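Local coordinates for epimerase domain-containing protein (Bacillus cereus HuA2-4, PDB 6ZLK) that interconverts UDP-glucuronic acid and UDP-galacturonic acid by epimerisation at C4 of the sugar, with a bound NAD as cofactor, at residues G36-T41 and Q184-A189; A82-V87 and Q96-N101. All coordinates share one frame; numbering follows the deposited sequence.

Interaction 1: G36-T41 and Q184-A189; sequences GPTPAT and QRPDMA. With UGA (uridine-5'-diphosphate-glucuronic acid), chain F.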
# COMPACT_ATOMS: atom_id res chain seq x y z
N GLY A 36 20.17 -0.99 -0.84
CA GLY A 36 19.55 -2.30 -0.86
C GLY A 36 20.55 -3.43 -0.63
O GLY A 36 21.66 -3.27 -0.14
N PRO A 37 20.17 -4.66 -0.97
CA PRO A 37 20.93 -5.82 -0.51
C PRO A 37 22.26 -6.08 -1.22
O PRO A 37 23.09 -6.75 -0.64
CB PRO A 37 19.92 -6.96 -0.68
CG PRO A 37 19.02 -6.49 -1.83
CD PRO A 37 18.87 -5.02 -1.60
N THR A 38 22.43 -5.60 -2.43
CA THR A 38 23.66 -5.85 -3.21
C THR A 38 24.67 -4.79 -2.83
O THR A 38 24.40 -3.62 -2.95
CB THR A 38 23.43 -5.83 -4.71
OG1 THR A 38 22.36 -6.77 -4.87
CG2 THR A 38 24.69 -6.19 -5.45
N PRO A 39 25.87 -5.18 -2.35
CA PRO A 39 26.88 -4.17 -2.07
C PRO A 39 27.28 -3.43 -3.35
O PRO A 39 27.29 -4.01 -4.45
CB PRO A 39 28.03 -4.96 -1.45
CG PRO A 39 27.80 -6.40 -1.83
CD PRO A 39 26.32 -6.55 -2.09
N ALA A 40 27.72 -2.18 -3.19
CA ALA A 40 28.04 -1.25 -4.30
C ALA A 40 29.19 -1.78 -5.12
O ALA A 40 29.29 -1.50 -6.33
CB ALA A 40 28.40 0.11 -3.78
N THR A 41 30.08 -2.52 -4.45
CA THR A 41 31.28 -3.06 -5.08
C THR A 41 30.88 -3.93 -6.28
O THR A 41 31.68 -4.02 -7.22
CB THR A 41 32.09 -3.76 -3.98
OG1 THR A 41 33.39 -3.82 -4.55
CG2 THR A 41 31.43 -5.06 -3.58
N GLN A 184 22.51 -11.72 -11.20
CA GLN A 184 21.44 -11.86 -10.18
C GLN A 184 21.92 -11.43 -8.80
O GLN A 184 23.06 -11.63 -8.45
CB GLN A 184 20.92 -13.27 -10.12
CG GLN A 184 19.66 -13.41 -9.33
CD GLN A 184 19.26 -14.82 -9.01
OE1 GLN A 184 20.08 -15.70 -8.67
NE2 GLN A 184 17.98 -15.09 -9.14
N ARG A 185 21.08 -10.73 -8.07
CA ARG A 185 21.48 -10.20 -6.75
C ARG A 185 22.01 -11.34 -5.87
O ARG A 185 21.44 -12.43 -5.85
CB ARG A 185 20.30 -9.50 -6.04
CG ARG A 185 19.51 -8.49 -6.85
CD ARG A 185 18.70 -7.67 -5.88
NE ARG A 185 17.93 -8.47 -4.92
CZ ARG A 185 16.67 -8.92 -5.08
NH1 ARG A 185 15.94 -8.62 -6.14
NH2 ARG A 185 16.11 -9.62 -4.10
N PRO A 186 23.02 -11.10 -5.02
CA PRO A 186 23.55 -12.13 -4.12
C PRO A 186 22.60 -12.65 -3.02
O PRO A 186 22.93 -13.69 -2.41
CB PRO A 186 24.78 -11.53 -3.47
CG PRO A 186 24.90 -10.16 -3.99
CD PRO A 186 23.88 -9.90 -5.07
N ASP A 187 21.48 -11.98 -2.78
CA ASP A 187 20.50 -12.44 -1.75
C ASP A 187 19.54 -13.44 -2.39
O ASP A 187 18.77 -14.02 -1.66
CB ASP A 187 19.76 -11.27 -1.09
CG ASP A 187 18.94 -10.40 -2.02
OD1 ASP A 187 19.47 -9.96 -3.01
OD2 ASP A 187 17.74 -10.19 -1.74
N MET A 188 19.53 -13.57 -3.71
CA MET A 188 18.52 -14.46 -4.36
C MET A 188 18.96 -15.90 -4.35
O MET A 188 20.12 -16.24 -4.14
CB MET A 188 18.25 -13.94 -5.77
CG MET A 188 17.53 -12.61 -5.71
SD MET A 188 16.87 -12.14 -7.35
CE MET A 188 15.42 -13.15 -7.51
N ALA A 189 18.01 -16.81 -4.50
CA ALA A 189 18.24 -18.23 -4.30
C ALA A 189 19.34 -18.73 -5.22
O ALA A 189 20.25 -19.47 -4.76
CB ALA A 189 16.99 -19.02 -4.54
C1' UGA F . 12.37 -12.66 -6.11
C2' UGA F . 13.07 -11.34 -5.84
O2' UGA F . 13.94 -11.53 -4.73
C3' UGA F . 12.10 -10.22 -5.53
O3' UGA F . 12.84 -9.00 -5.54
C4' UGA F . 10.95 -10.16 -6.52
O4' UGA F . 9.99 -9.20 -6.06
C5' UGA F . 10.30 -11.55 -6.66
O5' UGA F . 11.30 -12.51 -7.02
C6' UGA F . 9.16 -11.67 -7.68
O'P UGA F . 8.36 -10.77 -7.82
O'Q UGA F . 9.02 -12.69 -8.29
PB UGA F . 11.77 -14.77 -4.66
O1B UGA F . 10.77 -15.40 -5.55
O2B UGA F . 11.69 -14.90 -3.19
O3B UGA F . 11.97 -13.19 -4.86
O3A UGA F . 13.19 -15.26 -5.19
PA UGA F . 14.46 -16.04 -4.60
O1A UGA F . 15.07 -15.18 -3.58
O2A UGA F . 15.24 -16.50 -5.76
O5D UGA F . 13.77 -17.30 -3.86
C5D UGA F . 13.06 -18.31 -4.54
C4D UGA F . 12.82 -19.43 -3.58
O4D UGA F . 14.07 -19.94 -3.07
C3D UGA F . 11.98 -19.06 -2.36
O3D UGA F . 10.96 -20.06 -2.31
C2D UGA F . 12.95 -19.15 -1.17
O2D UGA F . 12.34 -19.81 -0.08
C1D UGA F . 14.01 -20.12 -1.67
N1 UGA F . 15.35 -19.90 -1.12
C6 UGA F . 15.98 -18.68 -1.22
C2 UGA F . 16.01 -21.02 -0.63
O2 UGA F . 15.48 -22.12 -0.51
N3 UGA F . 17.30 -20.80 -0.28
C4 UGA F . 17.99 -19.61 -0.34
O4 UGA F . 19.15 -19.60 0.06
C5 UGA F . 17.24 -18.49 -0.84
O HOH W 1 21.81 -8.82 -2.76
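Two loops that follow parallel strands of the Rossmann-like sheet meet beside the UDP-sugar pocket, where Pro37 and Thr38 rest on Arg185, Pro186 and Asp187. The Pro37 ring lies obliquely against the ion pair: its CG is 3.7 Å from Asp187 OD1 and almost as near Arg185 NE, so a rigid apolar ring shields one flank of the charges. The Thr38 side chain meets those of Arg185 and Pro186 at about a right angle, OG1 coming within 3.5 Å of Pro186 CD and touching Arg185 CB. Its hydroxyl also meets a water, which donates to Asp187 OD1 (2.6 Å) and so couples the two loops through a polar bridge.

Within 184-189, Arg185 grips Asp187 side-on. Arg185 NE approaches Asp187 OD1 at 2.9 Å on its syn lone pair, while NH2 reaches OD2 almost straight, at 174°. For this, Asp187 holds CG between its backbone N and carbonyl carbon (chi1 61°), which folds the carboxylate back toward the arginine within a type I turn from Arg185 to Met188. The guanidinium, its rotation thus fixed, has Met188 CG over one face, displaced toward its rim. Arg185 NH2 donates to O2' of UDP-glucuronic acid at 3.0 Å and Arg185 NH1 to O3' at 3.2 Å; NH1 also forms a salt bridge with the NAD phosphate oxygen O1N. Met188 is the N-cap of helix 189-198, whose first amide, Ala189 N, binds phosphate oxygen O2A (3.1 Å). An arginine shared by cofactor and sugar, next to a helix start facing the diphosphate, suits the nucleotide-sugar site of an NAD-dependent epimerase of the extended short-chain dehydrogenase type.

Interaction 2: A82-V87 and Q96-N101; sequences AAIPGV and QPYVTN. With NAD (nicotinamide-adenine-dinucleotide), chain E.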
# COMPACT_ATOMS: atom_id res chain seq x y z
N ALA A 82 13.81 1.39 -9.45
CA ALA A 82 14.40 1.62 -8.11
C ALA A 82 13.45 1.10 -7.04
O ALA A 82 12.23 1.38 -7.14
CB ALA A 82 14.69 3.06 -7.86
N ALA A 83 13.97 0.35 -6.09
CA ALA A 83 13.19 -0.22 -5.00
C ALA A 83 14.15 -0.91 -4.06
O ALA A 83 15.34 -1.11 -4.44
CB ALA A 83 12.22 -1.21 -5.54
N ILE A 84 13.62 -1.27 -2.91
CA ILE A 84 14.27 -2.23 -2.00
C ILE A 84 13.53 -3.52 -2.23
O ILE A 84 12.33 -3.59 -1.94
CB ILE A 84 14.22 -1.79 -0.53
CG1 ILE A 84 14.95 -0.46 -0.36
CG2 ILE A 84 14.86 -2.89 0.32
CD1 ILE A 84 16.43 -0.48 -0.58
N PRO A 85 14.19 -4.56 -2.78
CA PRO A 85 13.55 -5.84 -3.03
C PRO A 85 13.85 -6.77 -1.85
O PRO A 85 14.62 -6.46 -0.98
CB PRO A 85 14.23 -6.25 -4.34
CG PRO A 85 15.69 -5.88 -4.09
CD PRO A 85 15.58 -4.58 -3.30
N GLY A 86 13.23 -7.92 -1.86
CA GLY A 86 13.65 -8.96 -0.90
C GLY A 86 12.49 -9.24 0.02
O GLY A 86 12.20 -8.42 0.94
N VAL A 87 11.80 -10.34 -0.28
CA VAL A 87 10.61 -10.76 0.47
C VAL A 87 11.04 -10.98 1.93
O VAL A 87 10.31 -10.66 2.83
CB VAL A 87 10.01 -12.01 -0.20
CG1 VAL A 87 9.00 -12.72 0.67
CG2 VAL A 87 9.43 -11.67 -1.58
N GLN A 96 11.14 0.09 7.31
CA GLN A 96 11.09 1.53 7.01
C GLN A 96 11.72 1.80 5.63
O GLN A 96 11.15 2.52 4.83
CB GLN A 96 11.69 2.38 8.13
CG GLN A 96 11.83 3.83 7.76
CD GLN A 96 10.51 4.52 7.66
OE1 GLN A 96 10.02 4.84 6.57
NE2 GLN A 96 9.93 4.82 8.82
N PRO A 97 12.91 1.27 5.26
CA PRO A 97 13.44 1.56 3.93
C PRO A 97 12.57 1.10 2.76
O PRO A 97 12.66 1.65 1.69
CB PRO A 97 14.77 0.79 3.94
CG PRO A 97 15.15 0.82 5.39
CD PRO A 97 13.85 0.49 6.08
N TYR A 98 11.79 0.04 2.96
CA TYR A 98 10.86 -0.43 1.91
C TYR A 98 9.76 0.60 1.71
O TYR A 98 9.37 0.91 0.58
CB TYR A 98 10.18 -1.74 2.26
CG TYR A 98 11.09 -2.96 2.24
CD1 TYR A 98 12.01 -3.17 3.24
CD2 TYR A 98 11.08 -3.81 1.16
CE1 TYR A 98 12.80 -4.33 3.23
CE2 TYR A 98 11.85 -4.96 1.14
CZ TYR A 98 12.74 -5.19 2.15
OH TYR A 98 13.52 -6.30 2.09
N VAL A 99 9.29 1.18 2.81
CA VAL A 99 8.25 2.22 2.65
C VAL A 99 8.83 3.46 1.95
O VAL A 99 8.25 4.01 1.05
CB VAL A 99 7.65 2.56 4.02
CG1 VAL A 99 6.75 3.76 3.90
CG2 VAL A 99 6.91 1.40 4.60
N THR A 100 9.98 3.95 2.40
CA THR A 100 10.57 5.16 1.85
C THR A 100 10.93 4.95 0.37
O THR A 100 10.56 5.74 -0.46
CB THR A 100 11.80 5.50 2.67
OG1 THR A 100 11.30 5.83 3.99
CG2 THR A 100 12.57 6.64 2.04
N ASN A 101 11.59 3.86 0.08
CA ASN A 101 12.11 3.70 -1.31
C ASN A 101 11.08 3.08 -2.24
O ASN A 101 11.26 3.25 -3.46
CB ASN A 101 13.40 2.91 -1.28
CG ASN A 101 14.45 3.69 -0.54
OD1 ASN A 101 14.78 4.79 -0.99
ND2 ASN A 101 14.87 3.21 0.62
PA NAD E . 18.38 -4.25 -7.22
O1A NAD E . 18.40 -4.07 -5.76
O2A NAD E . 19.50 -5.00 -7.89
O5B NAD E . 18.13 -2.92 -8.02
C5B NAD E . 17.36 -1.81 -7.52
C4B NAD E . 18.22 -0.58 -7.48
O4B NAD E . 17.41 0.51 -6.98
C3B NAD E . 19.44 -0.67 -6.58
O3B NAD E . 20.67 -0.71 -7.30
C2B NAD E . 19.26 0.50 -5.61
O2B NAD E . 20.45 1.18 -5.26
C1B NAD E . 18.31 1.42 -6.39
N9A NAD E . 17.51 2.30 -5.55
C8A NAD E . 16.69 1.95 -4.51
N7A NAD E . 16.10 2.97 -3.95
C5A NAD E . 16.64 4.07 -4.61
C6A NAD E . 16.48 5.45 -4.46
N6A NAD E . 15.73 6.03 -3.49
N1A NAD E . 17.13 6.26 -5.33
C2A NAD E . 17.91 5.71 -6.28
N3A NAD E . 18.19 4.41 -6.48
C4A NAD E . 17.51 3.65 -5.63
O3 NAD E . 17.02 -5.06 -7.48
PN NAD E . 16.51 -5.83 -8.83
O1N NAD E . 16.52 -7.26 -8.52
O2N NAD E . 17.22 -5.27 -9.96
O5D NAD E . 15.02 -5.32 -8.88
C5D NAD E . 14.71 -4.28 -9.73
C4D NAD E . 13.22 -4.07 -9.66
O4D NAD E . 12.54 -5.25 -10.11
C3D NAD E . 12.68 -3.74 -8.27
O3D NAD E . 11.64 -2.75 -8.37
C2D NAD E . 12.03 -5.05 -7.81
O2D NAD E . 11.04 -4.83 -6.80
C1D NAD E . 11.57 -5.58 -9.16
N1N NAD E . 11.49 -7.03 -9.23
C2N NAD E . 12.62 -7.80 -9.21
C3N NAD E . 12.51 -9.15 -9.27
C7N NAD E . 13.70 -10.03 -9.18
O7N NAD E . 13.49 -11.22 -9.26
N7N NAD E . 14.92 -9.48 -9.08
C4N NAD E . 11.24 -9.73 -9.47
C5N NAD E . 10.10 -8.95 -9.34
C6N NAD E . 10.25 -7.60 -9.27
O HOH W 2 10.12 2.67 -5.81
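Apolar packing centres on Ile84, whose two branches divide the work against helix 96-113. Ile84 CG2 stands over the centre of the Tyr98 ring in a CH-pi contact, 3.7 Å from the centroid and 13° off the normal. CG1 of Ile84 turns instead to Pro97 and Asn101, lying 3.8 Å from Asn101 ND2. With CG1 beside the backbone N and CG2 anti to it (chi1 -61°), the branched side chain can meet the ring and the amide at once. Pro97 suits the first turn of the helix, where its missing N-H costs no helical bond.

Direct hydrogen bonding joins the loop to the helix through Tyr98: OH donates to Gly86 O at 2.7 Å, lying in the plane of that carbonyl, where a lone pair points, and the same hydroxyl is also bonded to Thr89 OG1. Gly86 has a positive phi, a conformation that glycine adopts readily because it lacks a beta carbon. A second link runs through water, which donates both to Ala82 O (2.8 Å) and to Asn101 O (2.7 Å).

Both segments also hold the cofactor. From the helix, Asn101 OD1 accepts from the adenine amino group N6A of NAD at 2.9 Å, while ND2 bonds back to Pro97 O, which also receives Asn101 N; this internal bond helps fix which end of the amide faces the adenine. From the loop, the small Ala82 lets the base come close, its CB 3.6 Å from NAD C4A, Ala83 CB packs against the nicotinamide ribose at O3D, and Pro85 CG lies by the diphosphate. A loop at the C-terminal end of a parallel strand that lines the dinucleotide, with the following helix adding an adenine contact, fits the NAD-binding Rossmann fold.

How the interactions relate
From the N terminus, the chain passes through strand 27-31 into the loop holding 36-41, whose partner 184-189 follows 143 residues later and closes interaction 1. Inside that long excursion strand 77-80 leads to 82-87, and nine residues later helix 96-113 begins and closes the short loop of interaction 2; the second is therefore nested within the first, without crossing. Their centres are 14 Å apart, yet they touch: Pro85 CG packs on Arg185 CZ at 3.3 Å, and Gly36 CA on Ile84 CD1 at 3.6 Å. Interaction 1 ties the loop after strand 27-31 to the approach of helix 189-198, and interaction 2 ties the loop after strand 77-80 to helix 96-113.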